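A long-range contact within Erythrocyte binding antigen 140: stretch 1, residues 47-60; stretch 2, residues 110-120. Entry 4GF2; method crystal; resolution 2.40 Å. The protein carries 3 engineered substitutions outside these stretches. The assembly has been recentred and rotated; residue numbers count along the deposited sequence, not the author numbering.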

ATOM      1  N   ASN A  47      -1.149 -40.293  24.292  1.00 54.12           N
ATOM      2  CA  ASN A  47      -0.963 -41.548  25.013  1.00 56.72           C
ATOM      3  C   ASN A  47      -1.977 -41.751  26.129  1.00 59.72           C
ATOM      4  O   ASN A  47      -2.344 -42.883  26.439  1.00 64.37           O
ATOM      5  CB  ASN A  47       0.460 -41.652  25.557  1.00 55.41           C
ATOM      6  CG  ASN A  47       1.488 -41.739  24.453  1.00 55.68           C
ATOM      7  OD1 ASN A  47       1.601 -42.764  23.778  1.00 57.95           O
ATOM      8  ND2 ASN A  47       2.241 -40.662  24.254  1.00 53.98           N
ATOM      9  N   PHE A  48      -2.436 -40.655  26.723  1.00 57.67           N
ATOM     10  CA  PHE A  48      -3.476 -40.729  27.744  1.00 61.04           C
ATOM     11  C   PHE A  48      -4.734 -41.410  27.201  1.00 67.32           C
ATOM     12  O   PHE A  48      -5.430 -42.116  27.930  1.00 72.94           O
ATOM     13  CB  PHE A  48      -3.830 -39.331  28.252  1.00 58.18           C
ATOM     14  CG  PHE A  48      -2.810 -38.747  29.181  1.00 54.87           C
ATOM     15  CD1 PHE A  48      -2.585 -39.312  30.426  1.00 56.30           C
ATOM     16  CD2 PHE A  48      -2.085 -37.623  28.819  1.00 50.85           C
ATOM     17  CE1 PHE A  48      -1.650 -38.776  31.290  1.00 54.14           C
ATOM     18  CE2 PHE A  48      -1.149 -37.081  29.679  1.00 48.42           C
ATOM     19  CZ  PHE A  48      -0.932 -37.657  30.918  1.00 50.10           C
ATOM     20  N   LEU A  49      -5.020 -41.196  25.921  1.00 66.45           N
ATOM     21  CA  LEU A  49      -6.231 -41.734  25.304  1.00 69.73           C
ATOM     22  C   LEU A  49      -6.082 -43.191  24.883  1.00 72.27           C
ATOM     23  O   LEU A  49      -7.070 -43.857  24.584  1.00 77.01           O
ATOM     24  CB  LEU A  49      -6.621 -40.890  24.092  1.00 69.45           C
ATOM     25  CG  LEU A  49      -7.015 -39.449  24.408  1.00 67.68           C
ATOM     26  CD1 LEU A  49      -7.053 -38.612  23.138  1.00 68.62           C
ATOM     27  CD2 LEU A  49      -8.362 -39.410  25.114  1.00 69.13           C
ATOM     28  N   ASN A  50      -4.850 -43.688  24.855  1.00 69.37           N
ATOM     29  CA  ASN A  50      -4.605 -45.071  24.466  1.00 71.78           C
ATOM     30  C   ASN A  50      -4.537 -46.011  25.663  1.00 72.12           C
ATOM     31  O   ASN A  50      -4.249 -47.197  25.512  1.00 75.01           O
ATOM     32  CB  ASN A  50      -3.309 -45.169  23.663  1.00 71.03           C
ATOM     33  CG  ASN A  50      -3.365 -44.380  22.373  1.00 69.97           C
ATOM     34  OD1 ASN A  50      -4.418 -44.262  21.749  1.00 71.48           O
ATOM     35  ND2 ASN A  50      -2.228 -43.829  21.971  1.00 66.95           N
ATOM     36  N   SER A  51      -4.801 -45.480  26.851  1.00 69.77           N
ATOM     37  CA  SER A  51      -4.756 -46.283  28.065  1.00 73.30           C
ATOM     38  C   SER A  51      -6.078 -46.206  28.819  1.00 76.98           C
ATOM     39  O   SER A  51      -6.755 -45.178  28.807  1.00 74.94           O
ATOM     40  CB  SER A  51      -3.613 -45.816  28.969  1.00 71.57           C
ATOM     41  OG  SER A  51      -3.606 -46.528  30.195  1.00 75.93           O
ATOM     42  N   ARG A  52      -6.443 -47.303  29.470  1.00 83.68           N
ATOM     43  CA  ARG A  52      -7.641 -47.329  30.298  1.00 89.70           C
ATOM     44  C   ARG A  52      -7.406 -46.587  31.612  1.00 84.87           C
ATOM     45  O   ARG A  52      -8.350 -46.304  32.350  1.00 84.81           O
ATOM     46  CB  ARG A  52      -8.057 -48.771  30.580  1.00102.25           C
ATOM     47  CG  ARG A  52      -8.383 -49.574  29.332  1.00111.95           C
ATOM     48  CD  ARG A  52      -8.639 -51.037  29.661  1.00125.52           C
ATOM     49  NE  ARG A  52      -8.933 -51.824  28.465  1.00135.41           N
ATOM     50  CZ  ARG A  52      -8.013 -52.290  27.624  1.00139.84           C
ATOM     51  NH1 ARG A  52      -6.723 -52.052  27.832  1.00138.47           N
ATOM     52  NH2 ARG A  52      -8.383 -52.995  26.564  1.00144.53           N
ATOM     53  N   LEU A  53      -6.144 -46.270  31.898  1.00 81.17           N
ATOM     54  CA  LEU A  53      -5.786 -45.575  33.129  1.00 79.04           C
ATOM     55  C   LEU A  53      -6.430 -46.278  34.320  1.00 85.26           C
ATOM     56  O   LEU A  53      -7.044 -45.647  35.181  1.00 83.27           O
ATOM     57  CB  LEU A  53      -6.224 -44.112  33.056  1.00 74.63           C
ATOM     58  CG  LEU A  53      -5.662 -43.329  31.866  1.00 70.65           C
ATOM     59  CD1 LEU A  53      -6.198 -41.909  31.847  1.00 66.52           C
ATOM     60  CD2 LEU A  53      -4.141 -43.320  31.900  1.00 70.00           C
ATOM     61  N   GLU A  54      -6.268 -47.597  34.355  1.00 76.80           N
ATOM     62  CA  GLU A  54      -6.960 -48.449  35.318  1.00 85.09           C
ATOM     63  C   GLU A  54      -6.682 -48.023  36.752  1.00 82.61           C
ATOM     64  O   GLU A  54      -7.585 -47.995  37.587  1.00 85.48           O
ATOM     65  CB  GLU A  54      -6.551 -49.916  35.139  1.00 91.79           C
ATOM     66  CG  GLU A  54      -6.516 -50.399  33.694  1.00 94.88           C
ATOM     67  CD  GLU A  54      -5.167 -50.178  33.034  1.00 93.20           C
ATOM     68  OE1 GLU A  54      -4.180 -49.963  33.765  1.00 89.69           O
ATOM     69  OE2 GLU A  54      -5.094 -50.209  31.789  1.00 94.95           O
ATOM     70  N   THR A  55      -5.424 -47.699  37.034  1.00 75.71           N
ATOM     71  CA  THR A  55      -5.011 -47.345  38.383  1.00 71.30           C
ATOM     72  C   THR A  55      -4.219 -46.045  38.380  1.00 64.16           C
ATOM     73  O   THR A  55      -3.892 -45.506  37.321  1.00 60.99           O
ATOM     74  CB  THR A  55      -4.130 -48.444  38.990  1.00 69.82           C
ATOM     75  OG1 THR A  55      -2.902 -48.529  38.259  1.00 66.86           O
ATOM     76  CG2 THR A  55      -4.844 -49.792  38.943  1.00 73.26           C
ATOM     77  N   MET A  56      -3.910 -45.547  39.571  1.00 62.22           N
ATOM     78  CA  MET A  56      -3.129 -44.326  39.698  1.00 60.19           C
ATOM     79  C   MET A  56      -1.691 -44.581  39.271  1.00 62.02           C
ATOM     80  O   MET A  56      -1.035 -43.699  38.713  1.00 60.13           O
ATOM     81  CB  MET A  56      -3.162 -43.811  41.134  1.00 57.78           C
ATOM     82  CG  MET A  56      -4.549 -43.432  41.627  1.00 60.37           C
ATOM     83  SD  MET A  56      -4.598 -41.788  42.365  1.00 84.09           S
ATOM     84  CE  MET A  56      -5.596 -42.109  43.807  1.00136.54           C
ATOM     85  N   GLU A  57      -1.199 -45.786  39.540  1.00 67.20           N
ATOM     86  CA  GLU A  57       0.136 -46.166  39.102  1.00 69.89           C
ATOM     87  C   GLU A  57       0.207 -46.038  37.588  1.00 66.15           C
ATOM     88  O   GLU A  57       1.171 -45.503  37.044  1.00 62.73           O
ATOM     89  CB  GLU A  57       0.470 -47.598  39.528  1.00 81.36           C
ATOM     90  CG  GLU A  57       0.477 -47.817  41.035  1.00 93.69           C
ATOM     91  CD  GLU A  57       1.014 -49.183  41.427  1.00108.07           C
ATOM     92  OE1 GLU A  57       1.845 -49.735  40.673  1.00112.48           O
ATOM     93  OE2 GLU A  57       0.605 -49.707  42.486  1.00115.14           O
ATOM     94  N   LYS A  58      -0.831 -46.519  36.911  1.00 68.09           N
ATOM     95  CA  LYS A  58      -0.877 -46.463  35.459  1.00 67.59           C
ATOM     96  C   LYS A  58      -0.895 -45.014  34.990  1.00 63.00           C
ATOM     97  O   LYS A  58      -0.135 -44.633  34.099  1.00 59.68           O
ATOM     98  CB  LYS A  58      -2.107 -47.202  34.932  1.00 73.58           C
ATOM     99  CG  LYS A  58      -2.057 -47.498  33.441  1.00 78.27           C
ATOM    100  CD  LYS A  58      -0.875 -48.390  33.097  1.00 85.45           C
ATOM    101  CE  LYS A  58      -0.898 -48.812  31.640  1.00 92.75           C
ATOM    102  NZ  LYS A  58       0.288 -49.644  31.296  1.00 97.80           N
ATOM    103  N   PHE A  59      -1.760 -44.206  35.594  1.00 62.97           N
ATOM    104  CA  PHE A  59      -1.849 -42.795  35.238  1.00 58.73           C
ATOM    105  C   PHE A  59      -0.486 -42.123  35.351  1.00 51.04           C
ATOM    106  O   PHE A  59      -0.114 -41.310  34.508  1.00 46.36           O
ATOM    107  CB  PHE A  59      -2.858 -42.064  36.124  1.00 62.15           C
ATOM    108  CG  PHE A  59      -2.849 -40.575  35.936  1.00 61.14           C
ATOM    109  CD1 PHE A  59      -3.518 -39.994  34.872  1.00 58.25           C
ATOM    110  CD2 PHE A  59      -2.154 -39.756  36.813  1.00 63.55           C
ATOM    111  CE1 PHE A  59      -3.501 -38.622  34.688  1.00 57.23           C
ATOM    112  CE2 PHE A  59      -2.135 -38.384  36.635  1.00 62.53           C
ATOM    113  CZ  PHE A  59      -2.811 -37.816  35.569  1.00 59.35           C
ATOM    114  N   LYS A  60       0.249 -42.464  36.403  1.00 50.19           N
ATOM    115  CA  LYS A  60       1.587 -41.931  36.614  1.00 49.16           C
ATOM    116  C   LYS A  60       2.503 -42.379  35.485  1.00 50.65           C
ATOM    117  O   LYS A  60       3.241 -41.576  34.914  1.00 50.51           O
ATOM    118  CB  LYS A  60       2.134 -42.415  37.958  1.00 51.67           C
ATOM    119  CG  LYS A  60       3.598 -42.093  38.204  1.00 52.82           C
ATOM    120  CD  LYS A  60       3.857 -40.597  38.186  1.00 52.49           C
ATOM    121  CE  LYS A  60       5.300 -40.274  38.547  1.00 52.99           C
ATOM    122  NZ  LYS A  60       5.628 -40.612  39.964  1.00 55.31           N
ATOM    123  N   GLY A 110     -10.498 -29.855  20.564  1.00 61.35           N
ATOM    124  CA  GLY A 110      -9.674 -30.967  20.124  1.00 59.43           C
ATOM    125  C   GLY A 110      -9.280 -31.901  21.249  1.00 54.09           C
ATOM    126  O   GLY A 110     -10.009 -32.056  22.228  1.00 55.33           O
ATOM    127  N   ASN A 111      -8.113 -32.522  21.110  1.00 56.76           N
ATOM    128  CA  ASN A 111      -7.630 -33.471  22.104  1.00 58.91           C
ATOM    129  C   ASN A 111      -7.377 -32.823  23.456  1.00 60.64           C
ATOM    130  O   ASN A 111      -7.466 -33.481  24.490  1.00 62.35           O
ATOM    131  CB  ASN A 111      -6.361 -34.162  21.611  1.00 60.91           C
ATOM    132  CG  ASN A 111      -6.655 -35.288  20.644  1.00 68.16           C
ATOM    133  OD1 ASN A 111      -7.811 -35.536  20.297  1.00 74.07           O
ATOM    134  ND2 ASN A 111      -5.610 -35.976  20.197  1.00 67.78           N
ATOM    135  N   THR A 112      -7.063 -31.534  23.452  1.00 60.28           N
ATOM    136  CA  THR A 112      -6.808 -30.832  24.702  1.00 57.27           C
ATOM    137  C   THR A 112      -7.970 -31.023  25.670  1.00 56.92           C
ATOM    138  O   THR A 112      -7.764 -31.305  26.843  1.00 53.29           O
ATOM    139  CB  THR A 112      -6.556 -29.332  24.472  1.00 57.92           C
ATOM    140  OG1 THR A 112      -5.312 -29.165  23.784  1.00 56.78           O
ATOM    141  CG2 THR A 112      -6.495 -28.584  25.797  1.00 56.62           C
ATOM    142  N   ASP A 113      -9.196 -30.881  25.185  1.00 60.70           N
ATOM    143  CA  ASP A 113     -10.346 -31.049  26.060  1.00 64.29           C
ATOM    144  C   ASP A 113     -10.739 -32.519  26.173  1.00 62.53           C
ATOM    145  O   ASP A 113     -11.255 -32.955  27.199  1.00 62.73           O
ATOM    146  CB  ASP A 113     -11.515 -30.192  25.579  1.00 71.90           C
ATOM    147  CG  ASP A 113     -11.273 -28.714  25.810  1.00 74.39           C
ATOM    148  OD1 ASP A 113     -10.329 -28.383  26.561  1.00 72.82           O
ATOM    149  OD2 ASP A 113     -12.022 -27.886  25.252  1.00 78.19           O
ATOM    150  N   ARG A 114     -10.467 -33.281  25.122  1.00 61.01           N
ATOM    151  CA  ARG A 114     -10.735 -34.710  25.124  1.00 62.40           C
ATOM    152  C   ARG A 114      -9.938 -35.387  26.248  1.00 62.03           C
ATOM    153  O   ARG A 114     -10.483 -36.167  27.025  1.00 65.73           O
ATOM    154  CB  ARG A 114     -10.367 -35.296  23.761  1.00 62.46           C
ATOM    155  CG  ARG A 114     -11.091 -36.574  23.390  1.00 69.97           C
ATOM    156  CD  ARG A 114     -10.922 -36.874  21.903  1.00 77.81           C
ATOM    157  NE  ARG A 114     -11.919 -36.189  21.075  1.00 88.90           N
ATOM    158  CZ  ARG A 114     -11.677 -35.629  19.889  1.00 95.79           C
ATOM    159  NH1 ARG A 114     -10.462 -35.646  19.354  1.00 95.78           N
ATOM    160  NH2 ARG A 114     -12.663 -35.038  19.230  1.00100.96           N
ATOM    161  N   VAL A 115      -8.649 -35.071  26.337  1.00 59.00           N
ATOM    162  CA  VAL A 115      -7.785 -35.652  27.363  1.00 58.83           C
ATOM    163  C   VAL A 115      -8.085 -35.072  28.743  1.00 60.01           C
ATOM    164  O   VAL A 115      -8.140 -35.802  29.734  1.00 62.11           O
ATOM    165  CB  VAL A 115      -6.296 -35.412  27.049  1.00 56.38           C
ATOM    166  CG1 VAL A 115      -5.425 -35.919  28.188  1.00 55.22           C
ATOM    167  CG2 VAL A 115      -5.916 -36.089  25.749  1.00 56.25           C
ATOM    168  N   LYS A 116      -8.265 -33.757  28.802  1.00 60.30           N
ATOM    169  CA  LYS A 116      -8.609 -33.085  30.049  1.00 62.20           C
ATOM    170  C   LYS A 116      -9.859 -33.707  30.684  1.00 63.56           C
ATOM    171  O   LYS A 116      -9.849 -34.087  31.855  1.00 66.02           O
ATOM    172  CB  LYS A 116      -8.837 -31.595  29.791  1.00 67.52           C
ATOM    173  CG  LYS A 116      -9.409 -30.837  30.977  1.00 74.98           C
ATOM    174  CD  LYS A 116     -10.265 -29.664  30.524  1.00 82.69           C
ATOM    175  CE  LYS A 116     -11.134 -29.139  31.658  1.00 88.18           C
ATOM    176  NZ  LYS A 116     -11.999 -28.010  31.224  1.00 91.56           N
ATOM    177  N   GLY A 117     -10.934 -33.802  29.908  1.00 62.77           N
ATOM    178  CA  GLY A 117     -12.177 -34.380  30.391  1.00 63.75           C
ATOM    179  C   GLY A 117     -12.018 -35.824  30.831  1.00 63.14           C
ATOM    180  O   GLY A 117     -12.620 -36.259  31.813  1.00 66.52           O
ATOM    181  N   TYR A 118     -11.207 -36.572  30.094  1.00 61.04           N
ATOM    182  CA  TYR A 118     -10.944 -37.967  30.418  1.00 62.99           C
ATOM    183  C   TYR A 118     -10.166 -38.083  31.728  1.00 62.64           C
ATOM    184  O   TYR A 118     -10.505 -38.892  32.592  1.00 66.69           O
ATOM    185  CB  TYR A 118     -10.160 -38.622  29.281  1.00 61.48           C
ATOM    186  CG  TYR A 118      -9.963 -40.111  29.438  1.00 62.22           C
ATOM    187  CD1 TYR A 118     -11.034 -40.949  29.723  1.00 66.47           C
ATOM    188  CD2 TYR A 118      -8.708 -40.683  29.282  1.00 59.17           C
ATOM    189  CE1 TYR A 118     -10.857 -42.315  29.860  1.00 68.54           C
ATOM    190  CE2 TYR A 118      -8.521 -42.046  29.418  1.00 60.98           C
ATOM    191  CZ  TYR A 118      -9.598 -42.857  29.706  1.00 66.66           C
ATOM    192  OH  TYR A 118      -9.412 -44.212  29.838  1.00 70.59           O
ATOM    193  N   ILE A 119      -9.121 -37.273  31.870  1.00 58.06           N
ATOM    194  CA  ILE A 119      -8.314 -37.284  33.084  1.00 55.47           C
ATOM    195  C   ILE A 119      -9.179 -36.947  34.295  1.00 58.16           C
ATOM    196  O   ILE A 119      -9.040 -37.561  35.351  1.00 59.85           O
ATOM    197  CB  ILE A 119      -7.120 -36.310  32.982  1.00 51.36           C
ATOM    198  CG1 ILE A 119      -6.053 -36.892  32.051  1.00 51.59           C
ATOM    199  CG2 ILE A 119      -6.519 -36.048  34.350  1.00 48.29           C
ATOM    200  CD1 ILE A 119      -4.898 -35.945  31.743  1.00 49.95           C
ATOM    201  N   ASN A 120     -10.082 -35.983  34.138  1.00 59.75           N
ATOM    202  CA  ASN A 120     -11.000 -35.628  35.219  1.00 63.24           C
ATOM    203  C   ASN A 120     -11.928 -36.779  35.582  1.00 67.32           C
ATOM    204  O   ASN A 120     -12.221 -37.010  36.756  1.00 69.03           O
ATOM    205  CB  ASN A 120     -11.828 -34.398  34.848  1.00 65.71           C
ATOM    206  CG  ASN A 120     -11.025 -33.118  34.913  1.00 63.84           C
ATOM    207  OD1 ASN A 120      -9.979 -33.062  35.558  1.00 62.50           O
ATOM    208  ND2 ASN A 120     -11.511 -32.079  34.248  1.00 64.32           N
TER

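The most distinctive feature of this contact is the way Tyr 118 reaches from its helix into a turn of the other stretch and bonds to backbone rather than to a side chain. Tyr 118 OH donates a hydrogen bond to Ser 51 O at 3.0 Å. A carbonyl in a loop is a natural acceptor, and tyrosine suits the task because its rigid ring carries a polar group well away from the backbone while the ring itself packs against apolar neighbours. Ser 51 O and Phe 48 O both lie at the ring edge, the latter 3.4 Å from Tyr 118 CE2. Leu 53 CD1 also comes within 3.4 Å of Tyr 118 CE2.

The turn that receives the tyrosine is braced from within. Leu 53 N donates to Ser 51 OG at 3.1 Å, a bond suited to the short serine side chain, whose hydroxyl can accept from an amide two residues on. Further on, Thr 55 caps the next helix: its OG1 accepts from Lys 58 N at 3.2 Å, meeting an amide in the first turn of that helix.

Most of the remaining contact is apolar packing. Leu 49 fits as a knob into a hole formed by Asn 111, Arg 114, Val 115 and Tyr 118. Its CA-to-CB bond points sideways, but the end of the side chain comes nearer, and the branched leucine touches several walls of the pocket: Leu 49 CG lies 3.8 Å from Val 115 CG2, and Leu 49 CD2 is 4.3 Å from Arg 114 CG. At the pocket's border, Arg 114 NH1 donates to Asn 111 OD1 at 2.8 Å, so these two polar side chains pair with each other while still offering carbon to the leucine.

Phe 48 is buried, its CA-to-CB bond pointing toward the helix, and sets its CB 3.8 Å from Val 115 CG1. Valine's two methyls thus meet both Phe 48 and Leu 49. Ile 119 CD1 sits over one face of the Phe 48 ring, 4.1 Å from the centroid of that ring and nearly on its normal, a CH-pi contact suited to a flat ring and a methyl. Ile 119 also packs against Phe 59, Ile 119 CG2 lying 4.0 Å from Phe 59 CE1. These four buried hydrocarbon side chains have no polar group to satisfy. Together the stretches bury 453 Å², summed over both sides.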